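Local atomic coordinates of RNA 2',3'-cyclic phosphodiesterase (Deinococcus radiodurans, PDB entry 5H7E), a protein that belongs to the 2H phosphoesterase superfamily, with a LigT-like fold built on antiparallel beta sheet and helices. Residues 75-80 / 92-97. Sequence-based numbering, arbitrary orientation.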
loop_
_atom_site.group_PDB
_atom_site.type_symbol
_atom_site.label_atom_id
_atom_site.label_comp_id
_atom_site.label_asym_id
_atom_site.label_seq_id
_atom_site.Cartn_x
_atom_site.Cartn_y
_atom_site.Cartn_z
ATOM N N VAL A 75 -3.176 11.543 -6.117
ATOM C CA VAL A 75 -1.945 10.798 -5.968
ATOM C C VAL A 75 -1.187 10.840 -7.282
ATOM O O VAL A 75 -1.766 10.559 -8.334
ATOM C CB VAL A 75 -2.234 9.341 -5.588
ATOM C CG1 VAL A 75 -0.883 8.606 -5.246
ATOM C CG2 VAL A 75 -3.188 9.283 -4.348
ATOM N N ASN A 76 0.091 11.234 -7.214
ATOM C CA ASN A 76 0.933 11.359 -8.400
ATOM C C ASN A 76 1.974 10.261 -8.401
ATOM O O ASN A 76 2.651 10.065 -7.391
ATOM C CB ASN A 76 1.620 12.705 -8.363
ATOM C CG ASN A 76 0.622 13.824 -8.325
ATOM O OD1 ASN A 76 -0.001 14.106 -9.335
ATOM N ND2 ASN A 76 0.477 14.478 -7.174
ATOM N N LEU A 77 2.103 9.556 -9.527
ATOM C CA LEU A 77 3.268 8.699 -9.735
ATOM C C LEU A 77 4.502 9.546 -9.955
ATOM O O LEU A 77 4.429 10.629 -10.567
ATOM C CB LEU A 77 3.096 7.814 -10.968
ATOM C CG LEU A 77 1.948 6.806 -10.999
ATOM C CD1 LEU A 77 2.032 5.999 -12.284
ATOM C CD2 LEU A 77 1.993 5.907 -9.765
ATOM N N ARG A 78 5.644 9.068 -9.416
ATOM C CA ARG A 78 6.894 9.778 -9.608
ATOM C C ARG A 78 7.876 8.803 -10.261
ATOM O O ARG A 78 7.567 8.273 -11.322
ATOM C CB ARG A 78 7.397 10.404 -8.285
ATOM C CG ARG A 78 6.333 11.376 -7.662
ATOM C CD ARG A 78 6.202 12.643 -8.561
ATOM N NE ARG A 78 7.424 13.449 -8.563
ATOM C CZ ARG A 78 7.574 14.569 -9.276
ATOM N NH1 ARG A 78 6.633 14.909 -10.126
ATOM N NH2 ARG A 78 8.707 15.284 -9.202
ATOM N N GLY A 79 9.055 8.606 -9.683
ATOM C CA GLY A 79 10.105 7.797 -10.306
ATOM C C GLY A 79 10.190 6.428 -9.647
ATOM O O GLY A 79 9.529 6.172 -8.662
ATOM N N THR A 80 10.965 5.533 -10.257
ATOM C CA THR A 80 11.162 4.222 -9.655
ATOM C C THR A 80 12.327 4.243 -8.665
ATOM O O THR A 80 13.183 5.141 -8.664
ATOM C CB THR A 80 11.380 3.179 -10.742
ATOM O OG1 THR A 80 12.463 3.628 -11.618
ATOM C CG2 THR A 80 10.083 2.929 -11.532
ATOM N N TRP A 92 11.391 -3.562 -6.247
ATOM C CA TRP A 92 11.392 -2.491 -7.228
ATOM C C TRP A 92 10.040 -1.821 -7.058
ATOM O O TRP A 92 9.036 -2.497 -7.005
ATOM C CB TRP A 92 11.501 -3.069 -8.625
ATOM C CG TRP A 92 11.673 -2.063 -9.717
ATOM C CD1 TRP A 92 12.520 -1.007 -9.723
ATOM C CD2 TRP A 92 11.014 -2.052 -10.983
ATOM N NE1 TRP A 92 12.424 -0.329 -10.903
ATOM C CE2 TRP A 92 11.504 -0.954 -11.697
ATOM C CE3 TRP A 92 10.054 -2.864 -11.581
ATOM C CZ2 TRP A 92 11.067 -0.645 -12.968
ATOM C CZ3 TRP A 92 9.624 -2.555 -12.839
ATOM C CH2 TRP A 92 10.129 -1.456 -13.522
ATOM N N PHE A 93 10.011 -0.501 -6.956
ATOM C CA PHE A 93 8.743 0.177 -6.714
ATOM C C PHE A 93 8.706 1.494 -7.484
ATOM O O PHE A 93 9.715 1.947 -8.030
ATOM C CB PHE A 93 8.555 0.493 -5.184
ATOM C CG PHE A 93 9.642 1.398 -4.620
ATOM C CD1 PHE A 93 9.567 2.760 -4.810
ATOM C CD2 PHE A 93 10.679 0.865 -3.876
ATOM C CE1 PHE A 93 10.551 3.607 -4.299
ATOM C CE2 PHE A 93 11.687 1.711 -3.393
ATOM C CZ PHE A 93 11.596 3.067 -3.610
ATOM N N VAL A 94 7.501 2.052 -7.592
ATOM C CA VAL A 94 7.324 3.436 -8.073
ATOM C C VAL A 94 6.896 4.294 -6.891
ATOM O O VAL A 94 6.018 3.904 -6.115
ATOM C CB VAL A 94 6.327 3.534 -9.233
ATOM C CG1 VAL A 94 4.922 2.939 -8.895
ATOM C CG2 VAL A 94 6.172 4.976 -9.718
ATOM N N LYS A 95 7.559 5.450 -6.731
ATOM C CA LYS A 95 7.190 6.379 -5.668
ATOM C C LYS A 95 5.864 7.055 -5.998
ATOM O O LYS A 95 5.589 7.376 -7.151
ATOM C CB LYS A 95 8.288 7.419 -5.531
ATOM C CG LYS A 95 7.957 8.530 -4.531
ATOM C CD LYS A 95 9.203 9.477 -4.463
ATOM C CE LYS A 95 9.015 10.601 -3.485
ATOM N NZ LYS A 95 7.722 11.256 -3.742
ATOM N N THR A 96 5.041 7.309 -4.957
ATOM C CA THR A 96 3.790 8.048 -5.124
ATOM C C THR A 96 3.823 9.223 -4.169
ATOM O O THR A 96 4.425 9.138 -3.095
ATOM C CB THR A 96 2.555 7.213 -4.821
ATOM O OG1 THR A 96 2.714 6.625 -3.511
ATOM C CG2 THR A 96 2.444 6.038 -5.799
ATOM N N GLU A 97 3.235 10.343 -4.613
ATOM C CA GLU A 97 3.185 11.547 -3.761
ATOM C C GLU A 97 1.755 12.048 -3.747
ATOM O O GLU A 97 1.098 12.042 -4.776
ATOM C CB GLU A 97 4.084 12.641 -4.314
ATOM C CG GLU A 97 4.139 13.921 -3.482
ATOM C CD GLU A 97 3.043 14.946 -3.832
ATOM O OE1 GLU A 97 2.555 14.952 -4.982
ATOM O OE2 GLU A 97 2.679 15.749 -2.941
HETATM O O HOH W 1 14.216 1.668 -12.021
#
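Antiparallel strand pairing joins residues 75-80 to 92-97, the two arms of a beta hairpin in the sheet of this LigT-like phosphoesterase, with a beta bulge in the first arm. N76 and E97 form a hydrogen-bonded pair: N76 N gives a nearly straight bond to E97 O (2.8 Å, 173°), and E97 N returns one to N76 O. L77 faces T96 in the next, non-hydrogen-bonded pair. The register then slips by one residue, R78 and G79 together standing opposite K95: R78 N donates to K95 O, while K95 N donates to G79 O at 2.9 Å, so both backbone polar groups of K95 stay bonded through the bulge. Beyond this irregular step T80 pairs with V94.

L77, T80, V94 and T96 turn to one face of the sheet, where I128 lies against L77, V94 and T96, and helix 16-26 against L77 and V94; L77 CD2 lies 4.0 Å from T96 CG2. N76 and E97 run side by side on the other face, E97 CG being anti to its backbone N (chi1 -178°) and the chain bending at the next torsion. Their amide and carboxylate planes are only 2° apart, yet OE1 lies somewhat out of the amide plane in the 3.1 Å bond from N76 ND2 to E97 OE1; ND2 also makes a weak bond to E97 O. A sulfate ion, probably from the crystallisation liquor, sits near the E97 side chain. Toward the hairpin's turn, T80 CB approaches the W92 ring obliquely, and the T80 hydroxyl also bonds to L143 N. One water joins the two side chains, 2.7 Å from T80 OG1 and, in the plane of the indole, accepting from W92 NE1 at 2.9 Å.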